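Local coordinates for protein glucose dehydrogenase (Serratia sp. FS14, PDB 7CDY) that is a beta-propeller protein of the glucose/sorbosone dehydrogenase family that binds a calcium ion, at residues W186-L198 against A204-D216. Numbering follows the deposited sequence.
Sequences WSYGHRNPQGLAL and AIWEHEHGPRGGD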
loop_
_atom_site.group_PDB
_atom_site.type_symbol
_atom_site.label_atom_id
_atom_site.label_comp_id
_atom_site.label_asym_id
_atom_site.label_seq_id
_atom_site.Cartn_x
_atom_site.Cartn_y
_atom_site.Cartn_z
ATOM N N TRP A 186 -9.062 -12.416 2.078
ATOM C CA TRP A 186 -8.298 -13.194 1.116
ATOM C C TRP A 186 -7.206 -13.998 1.805
ATOM O O TRP A 186 -7.129 -15.217 1.633
ATOM C CB TRP A 186 -7.688 -12.257 0.060
ATOM C CG TRP A 186 -6.876 -12.935 -1.009
ATOM C CD1 TRP A 186 -5.509 -13.043 -1.064
ATOM C CD2 TRP A 186 -7.375 -13.582 -2.181
ATOM N NE1 TRP A 186 -5.135 -13.721 -2.193
ATOM C CE2 TRP A 186 -6.260 -14.058 -2.902
ATOM C CE3 TRP A 186 -8.658 -13.810 -2.688
ATOM C CZ2 TRP A 186 -6.394 -14.744 -4.110
ATOM C CZ3 TRP A 186 -8.788 -14.491 -3.892
ATOM C CH2 TRP A 186 -7.662 -14.947 -4.587
ATOM N N SER A 187 -6.348 -13.337 2.588
ATOM C CA SER A 187 -5.281 -13.996 3.335
ATOM C C SER A 187 -5.128 -13.318 4.688
ATOM O O SER A 187 -5.606 -12.201 4.906
ATOM C CB SER A 187 -3.958 -13.985 2.566
ATOM O OG SER A 187 -3.580 -12.654 2.224
ATOM N N TYR A 188 -4.445 -14.004 5.603
ATOM C CA TYR A 188 -4.346 -13.529 6.976
ATOM C C TYR A 188 -2.920 -13.701 7.485
ATOM O O TYR A 188 -2.039 -14.174 6.768
ATOM C CB TYR A 188 -5.422 -14.163 7.866
ATOM C CG TYR A 188 -5.277 -15.627 8.214
ATOM C CD1 TYR A 188 -5.406 -16.622 7.252
ATOM C CD2 TYR A 188 -5.074 -16.009 9.528
ATOM C CE1 TYR A 188 -5.300 -17.967 7.598
ATOM C CE2 TYR A 188 -4.979 -17.346 9.883
ATOM C CZ TYR A 188 -5.096 -18.305 8.914
ATOM O OH TYR A 188 -4.990 -19.638 9.270
ATOM N N GLY A 189 -2.686 -13.289 8.731
ATOM C CA GLY A 189 -1.343 -13.351 9.282
ATOM C C GLY A 189 -0.373 -12.338 8.719
ATOM O O GLY A 189 0.820 -12.640 8.577
ATOM N N HIS A 190 -0.853 -11.133 8.413
ATOM C CA HIS A 190 -0.026 -10.028 7.950
ATOM C C HIS A 190 0.177 -9.026 9.083
ATOM O O HIS A 190 -0.662 -8.901 9.981
ATOM C CB HIS A 190 -0.702 -9.345 6.753
ATOM C CG HIS A 190 -0.930 -10.266 5.594
ATOM N ND1 HIS A 190 0.102 -10.750 4.818
ATOM C CD2 HIS A 190 -2.065 -10.822 5.099
ATOM C CE1 HIS A 190 -0.387 -11.548 3.881
ATOM N NE2 HIS A 190 -1.697 -11.609 4.032
ATOM N N ARG A 191 1.320 -8.327 9.050
ATOM C CA ARG A 191 1.633 -7.355 10.096
ATOM C C ARG A 191 1.207 -5.932 9.727
ATOM O O ARG A 191 0.173 -5.454 10.206
ATOM C CB ARG A 191 3.111 -7.416 10.488
ATOM C CG ARG A 191 3.448 -6.544 11.678
ATOM C CD ARG A 191 4.918 -6.706 12.061
ATOM N NE ARG A 191 5.300 -5.769 13.113
ATOM C CZ ARG A 191 5.604 -4.498 12.890
ATOM N NH1 ARG A 191 5.624 -4.035 11.649
ATOM N NH2 ARG A 191 5.913 -3.705 13.903
ATOM N N ASN A 192 1.993 -5.221 8.915
ATOM C CA ASN A 192 1.612 -3.892 8.444
ATOM C C ASN A 192 2.012 -3.738 6.989
ATOM O O ASN A 192 3.139 -3.329 6.676
ATOM C CB ASN A 192 2.218 -2.767 9.277
ATOM C CG ASN A 192 1.585 -1.445 8.943
ATOM O OD1 ASN A 192 0.408 -1.402 8.590
ATOM N ND2 ASN A 192 2.351 -0.365 9.040
ATOM N N PRO A 193 1.104 -4.061 6.067
ATOM C CA PRO A 193 1.443 -4.057 4.633
ATOM C C PRO A 193 1.377 -2.656 4.049
ATOM O O PRO A 193 0.318 -2.021 4.048
ATOM C CB PRO A 193 0.377 -4.967 4.010
ATOM C CG PRO A 193 -0.786 -4.915 4.978
ATOM C CD PRO A 193 -0.228 -4.631 6.346
ATOM N N GLN A 194 2.507 -2.190 3.512
ATOM C CA GLN A 194 2.552 -0.914 2.812
ATOM C C GLN A 194 2.990 -1.083 1.358
ATOM O O GLN A 194 3.413 -0.113 0.716
ATOM C CB GLN A 194 3.365 0.132 3.581
ATOM C CG GLN A 194 2.664 0.551 4.892
ATOM C CD GLN A 194 3.362 1.674 5.638
ATOM O OE1 GLN A 194 4.561 1.887 5.489
ATOM N NE2 GLN A 194 2.598 2.403 6.448
ATOM N N GLY A 195 2.828 -2.286 0.802
ATOM C CA GLY A 195 3.025 -2.501 -0.616
ATOM C C GLY A 195 2.006 -3.490 -1.140
ATOM O O GLY A 195 1.770 -4.522 -0.500
ATOM N N LEU A 196 1.414 -3.197 -2.295
ATOM C CA LEU A 196 0.427 -4.097 -2.891
ATOM C C LEU A 196 0.357 -3.796 -4.378
ATOM O O LEU A 196 0.046 -2.663 -4.761
ATOM C CB LEU A 196 -0.936 -3.866 -2.236
ATOM C CG LEU A 196 -2.017 -4.907 -2.516
ATOM C CD1 LEU A 196 -1.686 -6.228 -1.834
ATOM C CD2 LEU A 196 -3.380 -4.388 -2.047
ATOM N N ALA A 197 0.608 -4.790 -5.221
ATOM C CA ALA A 197 0.633 -4.498 -6.649
ATOM C C ALA A 197 0.396 -5.756 -7.467
ATOM O O ALA A 197 0.767 -6.860 -7.065
ATOM C CB ALA A 197 1.953 -3.846 -7.063
ATOM N N LEU A 198 -0.200 -5.560 -8.639
ATOM C CA LEU A 198 -0.490 -6.640 -9.572
ATOM C C LEU A 198 0.726 -6.891 -10.453
ATOM O O LEU A 198 1.203 -5.983 -11.140
ATOM C CB LEU A 198 -1.671 -6.213 -10.434
ATOM C CG LEU A 198 -2.104 -7.192 -11.523
ATOM C CD1 LEU A 198 -2.726 -8.432 -10.909
ATOM C CD2 LEU A 198 -3.076 -6.491 -12.462
ATOM N N ALA A 204 -0.815 -12.111 -10.792
ATOM C CA ALA A 204 -0.943 -12.332 -9.358
ATOM C C ALA A 204 -0.713 -11.042 -8.581
ATOM O O ALA A 204 0.165 -10.241 -8.919
ATOM C CB ALA A 204 0.075 -13.370 -8.890
ATOM N N ILE A 205 -1.496 -10.862 -7.519
ATOM C CA ILE A 205 -1.232 -9.806 -6.544
ATOM C C ILE A 205 -0.025 -10.179 -5.694
ATOM O O ILE A 205 0.044 -11.284 -5.138
ATOM C CB ILE A 205 -2.476 -9.577 -5.668
ATOM C CG1 ILE A 205 -3.631 -8.999 -6.495
ATOM C CG2 ILE A 205 -2.142 -8.676 -4.465
ATOM C CD1 ILE A 205 -3.478 -7.522 -6.816
ATOM N N TRP A 206 0.937 -9.264 -5.591
ATOM C CA TRP A 206 2.054 -9.367 -4.660
ATOM C C TRP A 206 1.896 -8.305 -3.577
ATOM O O TRP A 206 1.238 -7.272 -3.775
ATOM C CB TRP A 206 3.400 -9.173 -5.364
ATOM C CG TRP A 206 3.810 -10.263 -6.339
ATOM C CD1 TRP A 206 2.995 -11.103 -7.057
ATOM C CD2 TRP A 206 5.153 -10.581 -6.726
ATOM N NE1 TRP A 206 3.768 -11.939 -7.846
ATOM C CE2 TRP A 206 5.092 -11.635 -7.657
ATOM C CE3 TRP A 206 6.405 -10.079 -6.359
ATOM C CZ2 TRP A 206 6.242 -12.194 -8.236
ATOM C CZ3 TRP A 206 7.548 -10.635 -6.933
ATOM C CH2 TRP A 206 7.454 -11.678 -7.862
ATOM N N GLU A 207 2.530 -8.557 -2.431
ATOM C CA GLU A 207 2.352 -7.733 -1.244
ATOM C C GLU A 207 3.689 -7.616 -0.533
ATOM O O GLU A 207 4.524 -8.521 -0.617
ATOM C CB GLU A 207 1.294 -8.368 -0.318
ATOM C CG GLU A 207 1.084 -7.699 1.032
ATOM C CD GLU A 207 1.878 -8.328 2.164
ATOM O OE1 GLU A 207 2.805 -9.128 1.907
ATOM O OE2 GLU A 207 1.579 -7.982 3.328
ATOM N N HIS A 208 3.893 -6.512 0.183
ATOM C CA HIS A 208 5.018 -6.456 1.112
ATOM C C HIS A 208 4.585 -5.809 2.421
ATOM O O HIS A 208 3.560 -5.123 2.490
ATOM C CB HIS A 208 6.320 -5.900 0.494
ATOM C CG HIS A 208 6.304 -4.435 0.186
ATOM N ND1 HIS A 208 6.034 -3.469 1.132
ATOM C CD2 HIS A 208 6.620 -3.770 -0.952
ATOM C CE1 HIS A 208 6.152 -2.273 0.578
ATOM N NE2 HIS A 208 6.512 -2.427 -0.684
ATOM N N GLU A 209 5.368 -6.050 3.473
ATOM C CA GLU A 209 4.970 -5.578 4.792
ATOM C C GLU A 209 6.196 -5.366 5.662
ATOM O O GLU A 209 7.230 -6.012 5.486
ATOM C CB GLU A 209 4.000 -6.550 5.483
ATOM C CG GLU A 209 4.514 -7.979 5.583
ATOM C CD GLU A 209 3.451 -8.907 6.130
ATOM O OE1 GLU A 209 3.493 -9.245 7.328
ATOM O OE2 GLU A 209 2.527 -9.272 5.369
ATOM N N HIS A 210 6.032 -4.483 6.640
ATOM C CA HIS A 210 7.049 -4.230 7.649
ATOM C C HIS A 210 7.101 -5.377 8.641
ATOM O O HIS A 210 6.059 -5.855 9.118
ATOM C CB HIS A 210 6.683 -2.978 8.448
ATOM C CG HIS A 210 6.739 -1.714 7.655
ATOM N ND1 HIS A 210 7.889 -0.964 7.543
ATOM C CD2 HIS A 210 5.789 -1.060 6.943
ATOM C CE1 HIS A 210 7.648 0.093 6.784
ATOM N NE2 HIS A 210 6.382 0.056 6.404
ATOM N N GLY A 211 8.316 -5.806 8.967
ATOM C CA GLY A 211 8.541 -6.547 10.181
ATOM C C GLY A 211 8.675 -5.603 11.342
ATOM O O GLY A 211 8.599 -4.379 11.194
ATOM N N PRO A 212 8.864 -6.165 12.532
ATOM C CA PRO A 212 9.091 -5.327 13.719
ATOM C C PRO A 212 10.529 -4.821 13.741
ATOM O O PRO A 212 10.907 -4.030 12.870
ATOM C CB PRO A 212 8.760 -6.276 14.884
ATOM C CG PRO A 212 9.097 -7.645 14.353
ATOM C CD PRO A 212 8.816 -7.604 12.849
ATOM N N ARG A 213 11.354 -5.257 14.691
ATOM C CA ARG A 213 12.778 -4.939 14.614
ATOM C C ARG A 213 13.411 -5.991 13.713
ATOM O O ARG A 213 13.791 -7.081 14.153
ATOM C CB ARG A 213 13.412 -4.901 16.001
ATOM C CG ARG A 213 14.899 -4.579 15.988
ATOM C CD ARG A 213 15.385 -4.256 17.390
ATOM N NE ARG A 213 16.838 -4.291 17.484
ATOM C CZ ARG A 213 17.507 -4.073 18.610
ATOM N NH1 ARG A 213 18.832 -4.124 18.618
ATOM N NH2 ARG A 213 16.847 -3.806 19.731
ATOM N N GLY A 214 13.495 -5.670 12.425
ATOM C CA GLY A 214 13.900 -6.626 11.422
ATOM C C GLY A 214 12.727 -7.396 10.837
ATOM O O GLY A 214 11.601 -7.391 11.349
ATOM N N GLY A 215 13.013 -8.068 9.727
ATOM C CA GLY A 215 12.081 -9.021 9.154
ATOM C C GLY A 215 11.036 -8.482 8.198
ATOM O O GLY A 215 9.960 -9.087 8.079
ATOM N N ASP A 216 11.313 -7.394 7.481
ATOM C CA ASP A 216 10.407 -6.973 6.415
ATOM C C ASP A 216 10.291 -8.095 5.387
ATOM O O ASP A 216 11.228 -8.878 5.190
ATOM C CB ASP A 216 10.951 -5.721 5.712
ATOM C CG ASP A 216 10.881 -4.448 6.564
ATOM O OD1 ASP A 216 10.495 -4.487 7.751
ATOM O OD2 ASP A 216 11.237 -3.380 6.009
HETATM O O HOH W 1 3.260 -12.027 7.337
HETATM O O HOH W 2 5.372 -2.655 3.724
#
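G195 lies over one face of the H208 imidazole, its CA 3.5 Å from the ring centroid and 15° off the normal, a CH-pi contact; water 2 sits in plane at the ring's edge on ND1, while NE2 donates to G269 O. The R191 guanidinium has the G211–P212 backbone over one face, and NH1 donates to H210 O (3.1 Å), approaching from above that carbonyl's plane. Both imidazoles that bond across the contact do so through their edges. H210 NE2 reaches Q194 OE1 at 2.7 Å in its ring plane, although the Q194 amide is turned 77° against the ring. H190 ND1 meets E209 OE2 at 2.9 Å, nearly along the C-O axis, and S187 OG holds NE2 on the far side, fixing the ring's rotation. E209 CG sits between the backbone N and the carbonyl carbon (chi1 54°), and the chain extends from there to the loop: OE1 takes R191 N (2.9 Å) and water 1, which bridges to G189 O. E207 OE2 lies 2.6 Å from E209 OE2, and E207 OE1 is hydrogen-bonded to N219 ND2. Further along, W206 and A197 exchange two backbone bonds, and L196 CD1 packs on I205 CG2 at 3.6 Å. A classic beta bulge sets Q194 and G195 opposite the single residue H208 in this antiparallel hairpin, which forms two neighbouring strands of a four-stranded propeller blade close to the calcium site of E217 and Y227.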